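Local coordinates for protein putative isomerase (Streptomyces coelicolor A3, PDB 2OQH) that probably acts as an isomerase or sugar-acid dehydratase of the enolase superfamily, possibly converting D-glucarate to 5-dehydro-4-deoxy-D-glucarate with loss of water, at residues G30-S42 and W47-V60. Numbering follows the deposited sequence.
Sequences GETRTVVRVRTDS and WGETMWGAPVAAIV
Arg-37 lays its aliphatic chain over one face of the Trp-47 ring. Its CB makes a CH-pi contact 3.8 Å from the centroid of the six-membered ring. With CG anti to the backbone N (chi1 176°), the chain runs on beside the indole, and its guanidinium pairs with Asp-9 of the neighbouring strand 5-15. Val-35 CG1 meets the edge of the same ring, 3.7 Å from Trp-47 CE3. Strands 31-40 and 45-51 form an antiparallel hairpin in the N-terminal domain of an enolase-superfamily fold. Thr-34 and Thr-50 make one hydrogen-bonded pair, Val-36 and Gly-48 the next. On the opposite face of the sheet, Val-36 CG2 meets Val-60 CG1 of helix 54-63 tip to tip at 4.0 Å. There Thr-34 OG1 also donates to Trp-52 O at 2.7 Å, tying the strand to the turn before the helix. Arg-33 bends at chi2 and chi3, which brings NE within 2.7 Å of Glu-49 OE2. The hydrogen bond in this salt bridge is weak, with an N-H...O angle of 122°, and the guanidinium and carboxylate planes are nearly perpendicular. A leucine at Arg-33 would probably leave Glu-49 without this positive partner. Glu-49 also accepts backbone N-H groups from Leu-302 and Ala-305. The buried carboxylate is thus held from both domains, and its negative charge is probably stabilised by Arg-33.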
ATOM      1  N   GLY A  30      11.646  12.664  -6.594  1.00 25.42           N
ATOM      2  CA  GLY A  30      10.652  12.355  -7.607  1.00 26.73           C
ATOM      3  C   GLY A  30      10.254  10.889  -7.591  1.00 27.29           C
ATOM      4  O   GLY A  30      10.913  10.064  -6.947  1.00 27.64           O
ATOM      5  N   GLU A  31       9.188  10.554  -8.312  1.00 26.76           N
ATOM      6  CA  GLU A  31       8.711   9.178  -8.356  1.00 26.23           C
ATOM      7  C   GLU A  31       8.254   8.742  -9.753  1.00 25.82           C
ATOM      8  O   GLU A  31       7.726   9.541 -10.533  1.00 25.77           O
ATOM      9  CB  GLU A  31       7.570   9.017  -7.356  1.00 26.60           C
ATOM     10  CG  GLU A  31       6.954   7.646  -7.316  1.00 29.00           C
ATOM     11  CD  GLU A  31       5.886   7.549  -6.260  1.00 30.05           C
ATOM     12  OE1 GLU A  31       6.214   7.221  -5.094  1.00 31.75           O
ATOM     13  OE2 GLU A  31       4.716   7.826  -6.595  1.00 30.71           O
ATOM     14  N   THR A  32       8.458   7.467 -10.063  1.00 24.95           N
ATOM     15  CA  THR A  32       8.067   6.934 -11.359  1.00 24.19           C
ATOM     16  C   THR A  32       6.914   5.940 -11.206  1.00 24.71           C
ATOM     17  O   THR A  32       6.940   5.086 -10.321  1.00 25.96           O
ATOM     18  CB  THR A  32       9.275   6.247 -12.046  1.00 24.13           C
ATOM     19  OG1 THR A  32      10.287   7.227 -12.327  1.00 23.99           O
ATOM     20  CG2 THR A  32       8.852   5.593 -13.343  1.00 23.17           C
ATOM     21  N   ARG A  33       5.905   6.063 -12.070  1.00 23.76           N
ATOM     22  CA  ARG A  33       4.737   5.188 -12.040  1.00 23.65           C
ATOM     23  C   ARG A  33       4.279   4.824 -13.453  1.00 23.05           C
ATOM     24  O   ARG A  33       4.489   5.584 -14.399  1.00 23.35           O
ATOM     25  CB  ARG A  33       3.572   5.878 -11.316  1.00 22.64           C
ATOM     26  CG  ARG A  33       3.909   6.423  -9.935  1.00 23.36           C
ATOM     27  CD  ARG A  33       4.084   5.315  -8.913  1.00 23.46           C
ATOM     28  NE  ARG A  33       2.836   4.597  -8.668  1.00 24.54           N
ATOM     29  CZ  ARG A  33       2.672   3.699  -7.698  1.00 25.21           C
ATOM     30  NH1 ARG A  33       3.678   3.409  -6.884  1.00 26.45           N
ATOM     31  NH2 ARG A  33       1.503   3.095  -7.536  1.00 25.20           N
ATOM     32  N   THR A  34       3.647   3.662 -13.585  1.00 21.46           N
ATOM     33  CA  THR A  34       3.128   3.204 -14.866  1.00 20.29           C
ATOM     34  C   THR A  34       1.612   3.396 -14.855  1.00 21.67           C
ATOM     35  O   THR A  34       0.934   2.960 -13.923  1.00 22.18           O
ATOM     36  CB  THR A  34       3.438   1.704 -15.105  1.00 20.41           C
ATOM     37  OG1 THR A  34       4.840   1.531 -15.341  1.00 19.00           O
ATOM     38  CG2 THR A  34       2.654   1.176 -16.307  1.00 18.25           C
ATOM     39  N   VAL A  35       1.083   4.061 -15.880  1.00 21.05           N
ATOM     40  CA  VAL A  35      -0.356   4.297 -15.975  1.00 21.03           C
ATOM     41  C   VAL A  35      -0.930   3.530 -17.159  1.00 21.22           C
ATOM     42  O   VAL A  35      -0.329   3.484 -18.234  1.00 21.16           O
ATOM     43  CB  VAL A  35      -0.675   5.792 -16.162  1.00 22.08           C
ATOM     44  CG1 VAL A  35      -2.178   6.003 -16.147  1.00 22.72           C
ATOM     45  CG2 VAL A  35      -0.013   6.605 -15.060  1.00 20.73           C
ATOM     46  N   VAL A  36      -2.099   2.933 -16.960  1.00 20.51           N
ATOM     47  CA  VAL A  36      -2.737   2.146 -18.009  1.00 20.30           C
ATOM     48  C   VAL A  36      -4.160   2.620 -18.271  1.00 20.15           C
ATOM     49  O   VAL A  36      -4.854   3.036 -17.343  1.00 20.38           O
ATOM     50  CB  VAL A  36      -2.786   0.650 -17.610  1.00 20.32           C
ATOM     51  CG1 VAL A  36      -3.530  -0.160 -18.665  1.00 20.23           C
ATOM     52  CG2 VAL A  36      -1.368   0.122 -17.411  1.00 19.82           C
ATOM     53  N   ARG A  37      -4.577   2.592 -19.537  1.00 19.79           N
ATOM     54  CA  ARG A  37      -5.937   2.977 -19.903  1.00 20.33           C
ATOM     55  C   ARG A  37      -6.576   1.847 -20.695  1.00 20.08           C
ATOM     56  O   ARG A  37      -6.018   1.378 -21.690  1.00 20.93           O
ATOM     57  CB  ARG A  37      -5.972   4.250 -20.767  1.00 20.95           C
ATOM     58  CG  ARG A  37      -7.399   4.611 -21.252  1.00 20.77           C
ATOM     59  CD  ARG A  37      -7.427   5.827 -22.199  1.00 21.02           C
ATOM     60  NE  ARG A  37      -6.686   5.563 -23.425  1.00 22.43           N
ATOM     61  CZ  ARG A  37      -6.206   6.498 -24.240  1.00 22.75           C
ATOM     62  NH1 ARG A  37      -6.389   7.785 -23.972  1.00 23.08           N
ATOM     63  NH2 ARG A  37      -5.518   6.142 -25.313  1.00 24.19           N
ATOM     64  N   VAL A  38      -7.745   1.408 -20.253  1.00 19.65           N
ATOM     65  CA  VAL A  38      -8.449   0.354 -20.959  1.00 20.75           C
ATOM     66  C   VAL A  38      -9.637   0.976 -21.682  1.00 20.47           C
ATOM     67  O   VAL A  38     -10.529   1.538 -21.052  1.00 21.19           O
ATOM     68  CB  VAL A  38      -8.931  -0.746 -19.986  1.00 20.27           C
ATOM     69  CG1 VAL A  38      -9.809  -1.748 -20.723  1.00 21.60           C
ATOM     70  CG2 VAL A  38      -7.729  -1.447 -19.374  1.00 17.73           C
ATOM     71  N   ARG A  39      -9.636   0.876 -23.008  1.00 22.16           N
ATOM     72  CA  ARG A  39     -10.715   1.436 -23.821  1.00 23.24           C
ATOM     73  C   ARG A  39     -11.708   0.368 -24.283  1.00 22.42           C
ATOM     74  O   ARG A  39     -11.313  -0.698 -24.743  1.00 23.20           O
ATOM     75  CB  ARG A  39     -10.122   2.144 -25.037  1.00 24.26           C
ATOM     76  CG  ARG A  39     -11.158   2.735 -25.972  1.00 28.33           C
ATOM     77  CD  ARG A  39     -10.514   3.150 -27.286  1.00 30.54           C
ATOM     78  NE  ARG A  39      -9.450   4.141 -27.098  1.00 32.50           N
ATOM     79  CZ  ARG A  39      -9.637   5.345 -26.561  1.00 33.04           C
ATOM     80  NH1 ARG A  39     -10.845   5.702 -26.147  1.00 34.53           N
ATOM     81  NH2 ARG A  39      -8.628   6.208 -26.474  1.00 31.73           N
ATOM     82  N   THR A  40     -13.000   0.658 -24.163  1.00 23.38           N
ATOM     83  CA  THR A  40     -14.034  -0.296 -24.567  1.00 24.59           C
ATOM     84  C   THR A  40     -14.885   0.218 -25.731  1.00 26.36           C
ATOM     85  O   THR A  40     -15.115   1.423 -25.854  1.00 26.65           O
ATOM     86  CB  THR A  40     -14.977  -0.621 -23.390  1.00 24.36           C
ATOM     87  OG1 THR A  40     -15.777   0.525 -23.082  1.00 23.80           O
ATOM     88  CG2 THR A  40     -14.168  -1.017 -22.150  1.00 24.29           C
ATOM     89  N   ASP A  41     -15.375  -0.697 -26.570  1.00 27.12           N
ATOM     90  CA  ASP A  41     -16.204  -0.307 -27.709  1.00 27.72           C
ATOM     91  C   ASP A  41     -17.501   0.379 -27.304  1.00 27.76           C
ATOM     92  O   ASP A  41     -18.391   0.580 -28.133  1.00 28.65           O
ATOM     93  CB  ASP A  41     -16.508  -1.513 -28.622  1.00 28.69           C
ATOM     94  CG  ASP A  41     -17.135  -2.687 -27.884  1.00 28.93           C
ATOM     95  OD1 ASP A  41     -17.600  -2.528 -26.734  1.00 30.13           O
ATOM     96  OD2 ASP A  41     -17.175  -3.787 -28.475  1.00 29.99           O
ATOM     97  N   SER A  42     -17.623   0.743 -26.032  1.00 27.47           N
ATOM     98  CA  SER A  42     -18.824   1.438 -25.582  1.00 27.14           C
ATOM     99  C   SER A  42     -18.463   2.905 -25.368  1.00 26.50           C
ATOM    100  O   SER A  42     -19.334   3.750 -25.155  1.00 26.31           O
ATOM    101  CB  SER A  42     -19.338   0.859 -24.263  1.00 27.80           C
ATOM    102  OG  SER A  42     -18.595   1.375 -23.167  1.00 28.92           O
ATOM    103  N   TRP A  47      -8.943   3.573 -15.952  1.00 18.49           N
ATOM    104  CA  TRP A  47      -7.559   3.936 -15.677  1.00 18.21           C
ATOM    105  C   TRP A  47      -6.985   3.205 -14.480  1.00 18.98           C
ATOM    106  O   TRP A  47      -7.688   2.925 -13.508  1.00 18.95           O
ATOM    107  CB  TRP A  47      -7.432   5.441 -15.432  1.00 18.15           C
ATOM    108  CG  TRP A  47      -7.743   6.259 -16.639  1.00 18.66           C
ATOM    109  CD1 TRP A  47      -8.974   6.634 -17.077  1.00 18.04           C
ATOM    110  CD2 TRP A  47      -6.801   6.758 -17.599  1.00 18.84           C
ATOM    111  NE1 TRP A  47      -8.863   7.340 -18.252  1.00 19.91           N
ATOM    112  CE2 TRP A  47      -7.538   7.431 -18.594  1.00 19.83           C
ATOM    113  CE3 TRP A  47      -5.403   6.701 -17.712  1.00 19.30           C
ATOM    114  CZ2 TRP A  47      -6.925   8.044 -19.699  1.00 20.47           C
ATOM    115  CZ3 TRP A  47      -4.788   7.313 -18.814  1.00 20.11           C
ATOM    116  CH2 TRP A  47      -5.554   7.975 -19.789  1.00 20.41           C
ATOM    117  N   GLY A  48      -5.693   2.909 -14.562  1.00 19.89           N
ATOM    118  CA  GLY A  48      -5.009   2.222 -13.483  1.00 20.42           C
ATOM    119  C   GLY A  48      -3.604   2.770 -13.358  1.00 21.45           C
ATOM    120  O   GLY A  48      -3.029   3.250 -14.337  1.00 21.98           O
ATOM    121  N   GLU A  49      -3.052   2.703 -12.154  1.00 20.73           N
ATOM    122  CA  GLU A  49      -1.710   3.197 -11.898  1.00 20.98           C
ATOM    123  C   GLU A  49      -1.005   2.173 -11.028  1.00 21.72           C
ATOM    124  O   GLU A  49      -1.604   1.623 -10.100  1.00 21.63           O
ATOM    125  CB  GLU A  49      -1.772   4.535 -11.160  1.00 20.01           C
ATOM    126  CG  GLU A  49      -0.422   5.082 -10.728  1.00 19.00           C
ATOM    127  CD  GLU A  49      -0.508   5.881  -9.434  1.00 19.53           C
ATOM    128  OE1 GLU A  49      -1.502   6.611  -9.239  1.00 17.90           O
ATOM    129  OE2 GLU A  49       0.429   5.783  -8.612  1.00 20.89           O
ATOM    130  N   THR A  50       0.262   1.909 -11.325  1.00 21.47           N
ATOM    131  CA  THR A  50       1.004   0.940 -10.539  1.00 21.60           C
ATOM    132  C   THR A  50       2.452   1.403 -10.400  1.00 22.43           C
ATOM    133  O   THR A  50       2.835   2.435 -10.943  1.00 22.93           O
ATOM    134  CB  THR A  50       0.918  -0.466 -11.182  1.00 20.94           C
ATOM    135  OG1 THR A  50       1.360  -1.450 -10.239  1.00 21.77           O
ATOM    136  CG2 THR A  50       1.769  -0.546 -12.438  1.00 19.80           C
HETATM  137  N   MSE A  51       3.259   0.633  -9.681  1.00 22.93           N
HETATM  138  CA  MSE A  51       4.648   0.994  -9.433  1.00 22.60           C
HETATM  139  C   MSE A  51       5.623   0.870 -10.604  1.00 21.49           C
HETATM  140  O   MSE A  51       5.350   0.209 -11.608  1.00 19.12           O
HETATM  141  CB  MSE A  51       5.174   0.164  -8.270  1.00 26.17           C
HETATM  142  CG  MSE A  51       5.545  -1.247  -8.668  1.00 31.86           C
HETATM  143 SE   MSE A  51       5.961  -2.348  -7.150  1.00 47.06          SE
HETATM  144  CE  MSE A  51       7.670  -1.613  -6.641  1.00 36.43           C
ATOM    145  N   TRP A  52       6.771   1.524 -10.437  1.00 20.73           N
ATOM    146  CA  TRP A  52       7.867   1.531 -11.402  1.00 22.07           C
ATOM    147  C   TRP A  52       7.517   1.912 -12.829  1.00 22.48           C
ATOM    148  O   TRP A  52       6.362   2.181 -13.150  1.00 23.04           O
ATOM    149  CB  TRP A  52       8.574   0.177 -11.372  1.00 21.38           C
ATOM    150  CG  TRP A  52       9.328  -0.051 -10.094  1.00 20.70           C
ATOM    151  CD1 TRP A  52       9.007   0.433  -8.855  1.00 20.69           C
ATOM    152  CD2 TRP A  52      10.499  -0.856  -9.917  1.00 20.95           C
ATOM    153  NE1 TRP A  52       9.905  -0.024  -7.923  1.00 19.43           N
ATOM    154  CE2 TRP A  52      10.830  -0.818  -8.546  1.00 20.36           C
ATOM    155  CE3 TRP A  52      11.300  -1.611 -10.784  1.00 21.80           C
ATOM    156  CZ2 TRP A  52      11.929  -1.506  -8.020  1.00 19.79           C
ATOM    157  CZ3 TRP A  52      12.396  -2.299 -10.257  1.00 22.18           C
ATOM    158  CH2 TRP A  52      12.696  -2.239  -8.890  1.00 21.22           C
ATOM    159  N   GLY A  53       8.537   1.933 -13.685  1.00 23.34           N
ATOM    160  CA  GLY A  53       8.338   2.314 -15.071  1.00 23.37           C
ATOM    161  C   GLY A  53       8.623   1.263 -16.131  1.00 23.52           C
ATOM    162  O   GLY A  53       7.874   0.290 -16.264  1.00 23.54           O
ATOM    163  N   ALA A  54       9.710   1.460 -16.877  1.00 22.67           N
ATOM    164  CA  ALA A  54      10.093   0.567 -17.966  1.00 22.77           C
ATOM    165  C   ALA A  54       9.776  -0.924 -17.807  1.00 22.78           C
ATOM    166  O   ALA A  54       9.022  -1.481 -18.595  1.00 23.80           O
ATOM    167  CB  ALA A  54      11.577   0.753 -18.297  1.00 21.71           C
ATOM    168  N   PRO A  55      10.332  -1.591 -16.787  1.00 22.42           N
ATOM    169  CA  PRO A  55      10.007  -3.020 -16.682  1.00 21.93           C
ATOM    170  C   PRO A  55       8.523  -3.383 -16.483  1.00 21.97           C
ATOM    171  O   PRO A  55       8.041  -4.371 -17.048  1.00 21.42           O
ATOM    172  CB  PRO A  55      10.903  -3.492 -15.533  1.00 21.55           C
ATOM    173  CG  PRO A  55      11.007  -2.283 -14.664  1.00 22.95           C
ATOM    174  CD  PRO A  55      11.180  -1.151 -15.667  1.00 22.49           C
ATOM    175  N   VAL A  56       7.795  -2.594 -15.698  1.00 21.09           N
ATOM    176  CA  VAL A  56       6.386  -2.897 -15.467  1.00 20.97           C
ATOM    177  C   VAL A  56       5.575  -2.578 -16.711  1.00 21.71           C
ATOM    178  O   VAL A  56       4.660  -3.323 -17.081  1.00 21.28           O
ATOM    179  CB  VAL A  56       5.816  -2.103 -14.277  1.00 20.31           C
ATOM    180  CG1 VAL A  56       4.341  -2.429 -14.102  1.00 20.72           C
ATOM    181  CG2 VAL A  56       6.578  -2.450 -13.007  1.00 19.61           C
ATOM    182  N   ALA A  57       5.918  -1.466 -17.356  1.00 21.23           N
ATOM    183  CA  ALA A  57       5.236  -1.056 -18.570  1.00 21.32           C
ATOM    184  C   ALA A  57       5.449  -2.119 -19.649  1.00 21.00           C
ATOM    185  O   ALA A  57       4.554  -2.385 -20.445  1.00 21.97           O
ATOM    186  CB  ALA A  57       5.772   0.284 -19.043  1.00 21.57           C
ATOM    187  N   ALA A  58       6.627  -2.738 -19.667  1.00 20.42           N
ATOM    188  CA  ALA A  58       6.917  -3.764 -20.667  1.00 20.75           C
ATOM    189  C   ALA A  58       6.025  -4.994 -20.498  1.00 21.30           C
ATOM    190  O   ALA A  58       5.562  -5.576 -21.478  1.00 21.92           O
ATOM    191  CB  ALA A  58       8.382  -4.174 -20.592  1.00 18.68           C
ATOM    192  N   ILE A  59       5.787  -5.387 -19.251  1.00 20.18           N
ATOM    193  CA  ILE A  59       4.952  -6.547 -18.960  1.00 19.22           C
ATOM    194  C   ILE A  59       3.510  -6.299 -19.397  1.00 19.65           C
ATOM    195  O   ILE A  59       2.869  -7.179 -19.976  1.00 20.26           O
ATOM    196  CB  ILE A  59       4.972  -6.882 -17.449  1.00 18.50           C
ATOM    197  CG1 ILE A  59       6.400  -7.184 -16.997  1.00 17.12           C
ATOM    198  CG2 ILE A  59       4.084  -8.091 -17.164  1.00 18.90           C
ATOM    199  CD1 ILE A  59       6.532  -7.383 -15.500  1.00 17.37           C
ATOM    200  N   VAL A  60       3.001  -5.103 -19.125  1.00 19.22           N
ATOM    201  CA  VAL A  60       1.631  -4.777 -19.499  1.00 20.08           C
ATOM    202  C   VAL A  60       1.444  -4.843 -21.008  1.00 21.52           C
ATOM    203  O   VAL A  60       0.456  -5.388 -21.495  1.00 20.76           O
ATOM    204  CB  VAL A  60       1.230  -3.376 -19.030  1.00 19.17           C
ATOM    205  CG1 VAL A  60      -0.231  -3.114 -19.382  1.00 18.11           C
ATOM    206  CG2 VAL A  60       1.445  -3.252 -17.535  1.00 20.45           C
TER
HETATM  207  O   HOH W   1       6.757   3.622  -7.885  1.00 28.71           O